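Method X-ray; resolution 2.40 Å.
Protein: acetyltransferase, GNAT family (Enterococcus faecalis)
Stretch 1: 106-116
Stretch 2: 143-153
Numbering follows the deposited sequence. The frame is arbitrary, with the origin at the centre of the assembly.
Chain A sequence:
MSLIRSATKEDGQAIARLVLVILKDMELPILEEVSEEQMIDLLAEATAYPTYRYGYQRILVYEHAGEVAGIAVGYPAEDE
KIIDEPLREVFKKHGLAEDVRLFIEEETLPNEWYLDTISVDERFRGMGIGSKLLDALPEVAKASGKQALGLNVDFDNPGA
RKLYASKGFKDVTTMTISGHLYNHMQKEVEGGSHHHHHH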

# COMPACT_ATOMS: atom_id res chain seq x y z
N GLU A 106 -9.55 -1.24 9.34
CA GLU A 106 -9.34 -1.65 10.73
C GLU A 106 -8.02 -2.42 10.99
O GLU A 106 -7.99 -3.37 11.78
N GLU A 107 -6.93 -1.97 10.36
CA GLU A 107 -5.75 -2.80 10.32
C GLU A 107 -4.50 -2.24 11.03
O GLU A 107 -3.53 -2.96 11.24
N THR A 108 -4.55 -0.98 11.43
CA THR A 108 -3.42 -0.32 12.08
C THR A 108 -3.50 -0.33 13.61
O THR A 108 -4.57 -0.54 14.15
N LEU A 109 -2.35 -0.13 14.26
CA LEU A 109 -2.27 0.20 15.69
C LEU A 109 -1.84 1.67 15.90
O LEU A 109 -1.12 2.23 15.06
N PRO A 110 -2.28 2.31 17.03
CA PRO A 110 -1.89 3.72 17.28
C PRO A 110 -0.37 3.93 17.26
O PRO A 110 0.36 3.05 17.64
N ASN A 111 0.12 5.09 16.84
CA ASN A 111 1.56 5.37 16.96
C ASN A 111 2.62 4.62 16.06
O ASN A 111 3.82 4.86 16.17
N GLU A 112 2.17 3.75 15.16
CA GLU A 112 3.04 3.22 14.11
C GLU A 112 2.92 4.04 12.80
O GLU A 112 1.91 4.72 12.56
N TRP A 113 3.98 4.02 11.98
CA TRP A 113 3.85 4.26 10.55
C TRP A 113 3.46 2.90 9.94
O TRP A 113 4.18 1.90 10.11
N TYR A 114 2.26 2.82 9.37
CA TYR A 114 1.75 1.55 8.93
C TYR A 114 2.09 1.25 7.44
O TYR A 114 1.81 2.08 6.54
N LEU A 115 2.70 0.08 7.20
CA LEU A 115 3.00 -0.38 5.85
C LEU A 115 1.77 -1.05 5.28
O LEU A 115 1.43 -2.15 5.66
N ASP A 116 1.13 -0.37 4.33
CA ASP A 116 -0.06 -0.85 3.65
C ASP A 116 0.30 -1.93 2.60
O ASP A 116 -0.27 -3.00 2.58
N ALA A 143 11.22 9.96 9.55
CA ALA A 143 10.86 11.28 9.03
C ALA A 143 9.38 11.61 9.24
O ALA A 143 8.95 12.71 8.92
N SER A 144 8.61 10.68 9.76
CA SER A 144 7.19 10.87 9.93
C SER A 144 6.94 11.14 11.42
O SER A 144 5.81 11.34 11.87
N GLY A 145 8.02 11.12 12.20
CA GLY A 145 7.91 11.24 13.65
C GLY A 145 7.38 10.01 14.35
O GLY A 145 6.96 10.09 15.49
N LYS A 146 7.42 8.87 13.68
CA LYS A 146 6.95 7.64 14.29
C LYS A 146 8.15 6.80 14.80
O LYS A 146 9.22 6.83 14.22
N GLN A 147 7.96 6.08 15.90
CA GLN A 147 9.02 5.26 16.49
C GLN A 147 8.79 3.77 16.27
O GLN A 147 9.58 2.96 16.74
N ALA A 148 7.70 3.44 15.59
CA ALA A 148 7.41 2.07 15.22
C ALA A 148 6.91 2.06 13.75
O ALA A 148 6.27 3.01 13.28
N LEU A 149 7.30 1.02 13.02
CA LEU A 149 6.91 0.81 11.64
C LEU A 149 6.10 -0.46 11.81
O LEU A 149 6.63 -1.40 12.41
N GLY A 150 4.84 -0.52 11.35
CA GLY A 150 4.06 -1.75 11.59
C GLY A 150 3.44 -2.35 10.34
O GLY A 150 3.41 -1.70 9.31
N LEU A 151 2.97 -3.60 10.43
CA LEU A 151 2.46 -4.30 9.24
C LEU A 151 1.58 -5.47 9.66
O LEU A 151 1.62 -5.90 10.84
N ASN A 152 0.77 -5.98 8.74
CA ASN A 152 0.02 -7.20 9.01
C ASN A 152 0.51 -8.25 8.02
O ASN A 152 0.69 -7.92 6.84
N VAL A 153 0.73 -9.47 8.51
CA VAL A 153 1.04 -10.64 7.65
C VAL A 153 0.00 -11.71 7.92
O VAL A 153 -0.19 -12.14 9.06

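Two strands, the one carrying Trp113 to Leu115 and 148-153, pair in parallel here through backbone hydrogen bonds, with apolar side chains packing on one face and an asparagine side chain joining the far end. The ladder runs Trp113 N to Ala148 O (2.8 Å), Gly150 N to Trp113 O (2.8 Å) and Leu115 N to Gly150 O (2.9 Å).

Trp113 (chi1 t) and Leu149 (t, t) lie on the same sheet face. Trp113 CE3 meets Leu149 CD2 at 3.7 Å. The edge of the indole faces Ser144, with CD1 3.4 Å from OG. Leu115 (t, p) extends the apolar patch, its CD2 4.1 Å from CD2 of Leu151 (p, p).

Glu112 (p, t) and Tyr114 (t) share the other face with Ala148. Glu112 OE2 comes within 3.6 Å of Gly150 CA. A CB at Gly150 would clash with that oxygen. Glu112 OE1 accepts a bond from Leu109 N (2.8 Å) within its own stretch.

Asn152 (chi1 m) points toward stretch 1. Its ND2 donates to Glu107 O (3.0 Å) and, weakly, to Tyr114 OH (2.7 Å). Lys146 (m, m, t, m) starts toward stretch 1, but its end leads away; CD lies 3.5 Å from Asn111 O.

Water 1 links Asn111 O (2.7 Å) to Gln147 N (2.5 Å). Water 2 bridges Leu115 O (2.7 Å), Asn152 N (3.0 Å) and Tyr114 OH (3.2 Å).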

# COMPACT_ATOMS: atom_id res chain seq x y z
CB GLU A 106 -10.57 -2.42 11.23
CG GLU A 106 -11.84 -1.52 11.41
CD GLU A 106 -13.16 -2.31 11.43
OE1 GLU A 106 -13.17 -3.51 11.09
OE2 GLU A 106 -14.20 -1.70 11.77
CB GLU A 107 -5.47 -3.25 8.88
CG GLU A 107 -5.35 -2.17 7.84
CD GLU A 107 -5.40 -2.73 6.41
OE1 GLU A 107 -4.74 -2.21 5.48
OE2 GLU A 107 -6.12 -3.70 6.21
CB THR A 108 -3.19 1.14 11.58
OG1 THR A 108 -4.17 2.02 12.18
CG2 THR A 108 -3.27 1.21 10.07
CB LEU A 109 -1.28 -0.70 16.42
CG LEU A 109 -1.59 -2.19 16.60
CD1 LEU A 109 -0.64 -2.75 17.64
CD2 LEU A 109 -3.07 -2.46 17.00
CB PRO A 110 -2.44 3.99 18.71
CG PRO A 110 -3.53 3.00 18.91
CD PRO A 110 -3.17 1.77 18.10
CB ASN A 111 1.97 5.28 18.45
CG ASN A 111 1.08 6.18 19.35
OD1 ASN A 111 0.48 5.70 20.33
ND2 ASN A 111 0.96 7.48 18.99
CB GLU A 112 2.75 1.73 13.89
CG GLU A 112 1.53 1.47 13.05
CD GLU A 112 0.98 0.11 13.21
OE1 GLU A 112 -0.09 -0.16 12.64
OE2 GLU A 112 1.57 -0.69 13.94
CB TRP A 113 5.14 4.75 9.98
CG TRP A 113 5.05 5.27 8.54
CD1 TRP A 113 4.86 6.56 8.15
CD2 TRP A 113 5.18 4.50 7.32
NE1 TRP A 113 4.87 6.65 6.76
CE2 TRP A 113 5.05 5.40 6.24
CE3 TRP A 113 5.38 3.14 7.05
CZ2 TRP A 113 5.14 4.98 4.90
CZ3 TRP A 113 5.46 2.71 5.71
CH2 TRP A 113 5.35 3.62 4.66
CB TYR A 114 0.25 1.49 9.11
CG TYR A 114 -0.34 0.19 8.61
CD1 TYR A 114 -1.18 0.16 7.48
CD2 TYR A 114 -0.07 -1.02 9.25
CE1 TYR A 114 -1.74 -1.05 7.03
CE2 TYR A 114 -0.63 -2.25 8.76
CZ TYR A 114 -1.44 -2.23 7.67
OH TYR A 114 -1.97 -3.42 7.19
CB LEU A 115 4.21 -1.32 5.80
CG LEU A 115 4.50 -2.10 4.48
CD1 LEU A 115 4.74 -1.15 3.37
CD2 LEU A 115 5.69 -3.15 4.63
CB ASP A 116 -0.70 0.35 2.95
CG ASP A 116 -2.04 0.02 2.36
OD1 ASP A 116 -3.05 0.64 2.76
OD2 ASP A 116 -2.13 -0.86 1.50
CB ALA A 143 11.18 11.36 7.57
CB SER A 144 6.47 9.59 9.50
OG SER A 144 5.16 9.84 9.09
CB LYS A 146 6.02 6.90 13.31
CG LYS A 146 4.72 7.68 12.95
CD LYS A 146 3.79 7.67 14.16
CE LYS A 146 2.43 8.41 14.01
NZ LYS A 146 2.58 9.90 13.87
CB GLN A 147 9.11 5.48 18.00
CG GLN A 147 9.82 6.75 18.40
CD GLN A 147 8.99 7.50 19.40
OE1 GLN A 147 8.80 7.04 20.54
NE2 GLN A 147 8.45 8.65 18.98
CB ALA A 148 6.44 1.47 16.17
CB LEU A 149 8.14 0.50 10.87
CG LEU A 149 8.45 0.76 9.42
CD1 LEU A 149 9.75 0.06 9.07
CD2 LEU A 149 7.31 0.29 8.53
CB LEU A 151 3.61 -4.78 8.28
CG LEU A 151 4.71 -5.77 8.72
CD1 LEU A 151 4.17 -7.19 8.84
CD2 LEU A 151 5.87 -5.74 7.78
CB ASN A 152 -1.49 -7.02 8.79
CG ASN A 152 -2.11 -6.06 9.77
OD1 ASN A 152 -2.01 -6.23 10.96
ND2 ASN A 152 -2.74 -5.03 9.26
CB VAL A 153 2.37 -11.43 8.01
CG1 VAL A 153 3.07 -11.83 6.77
CG2 VAL A 153 3.25 -10.73 8.90
O HOH W 1 5.86 6.18 17.28
O HOH W 2 0.73 -4.69 6.04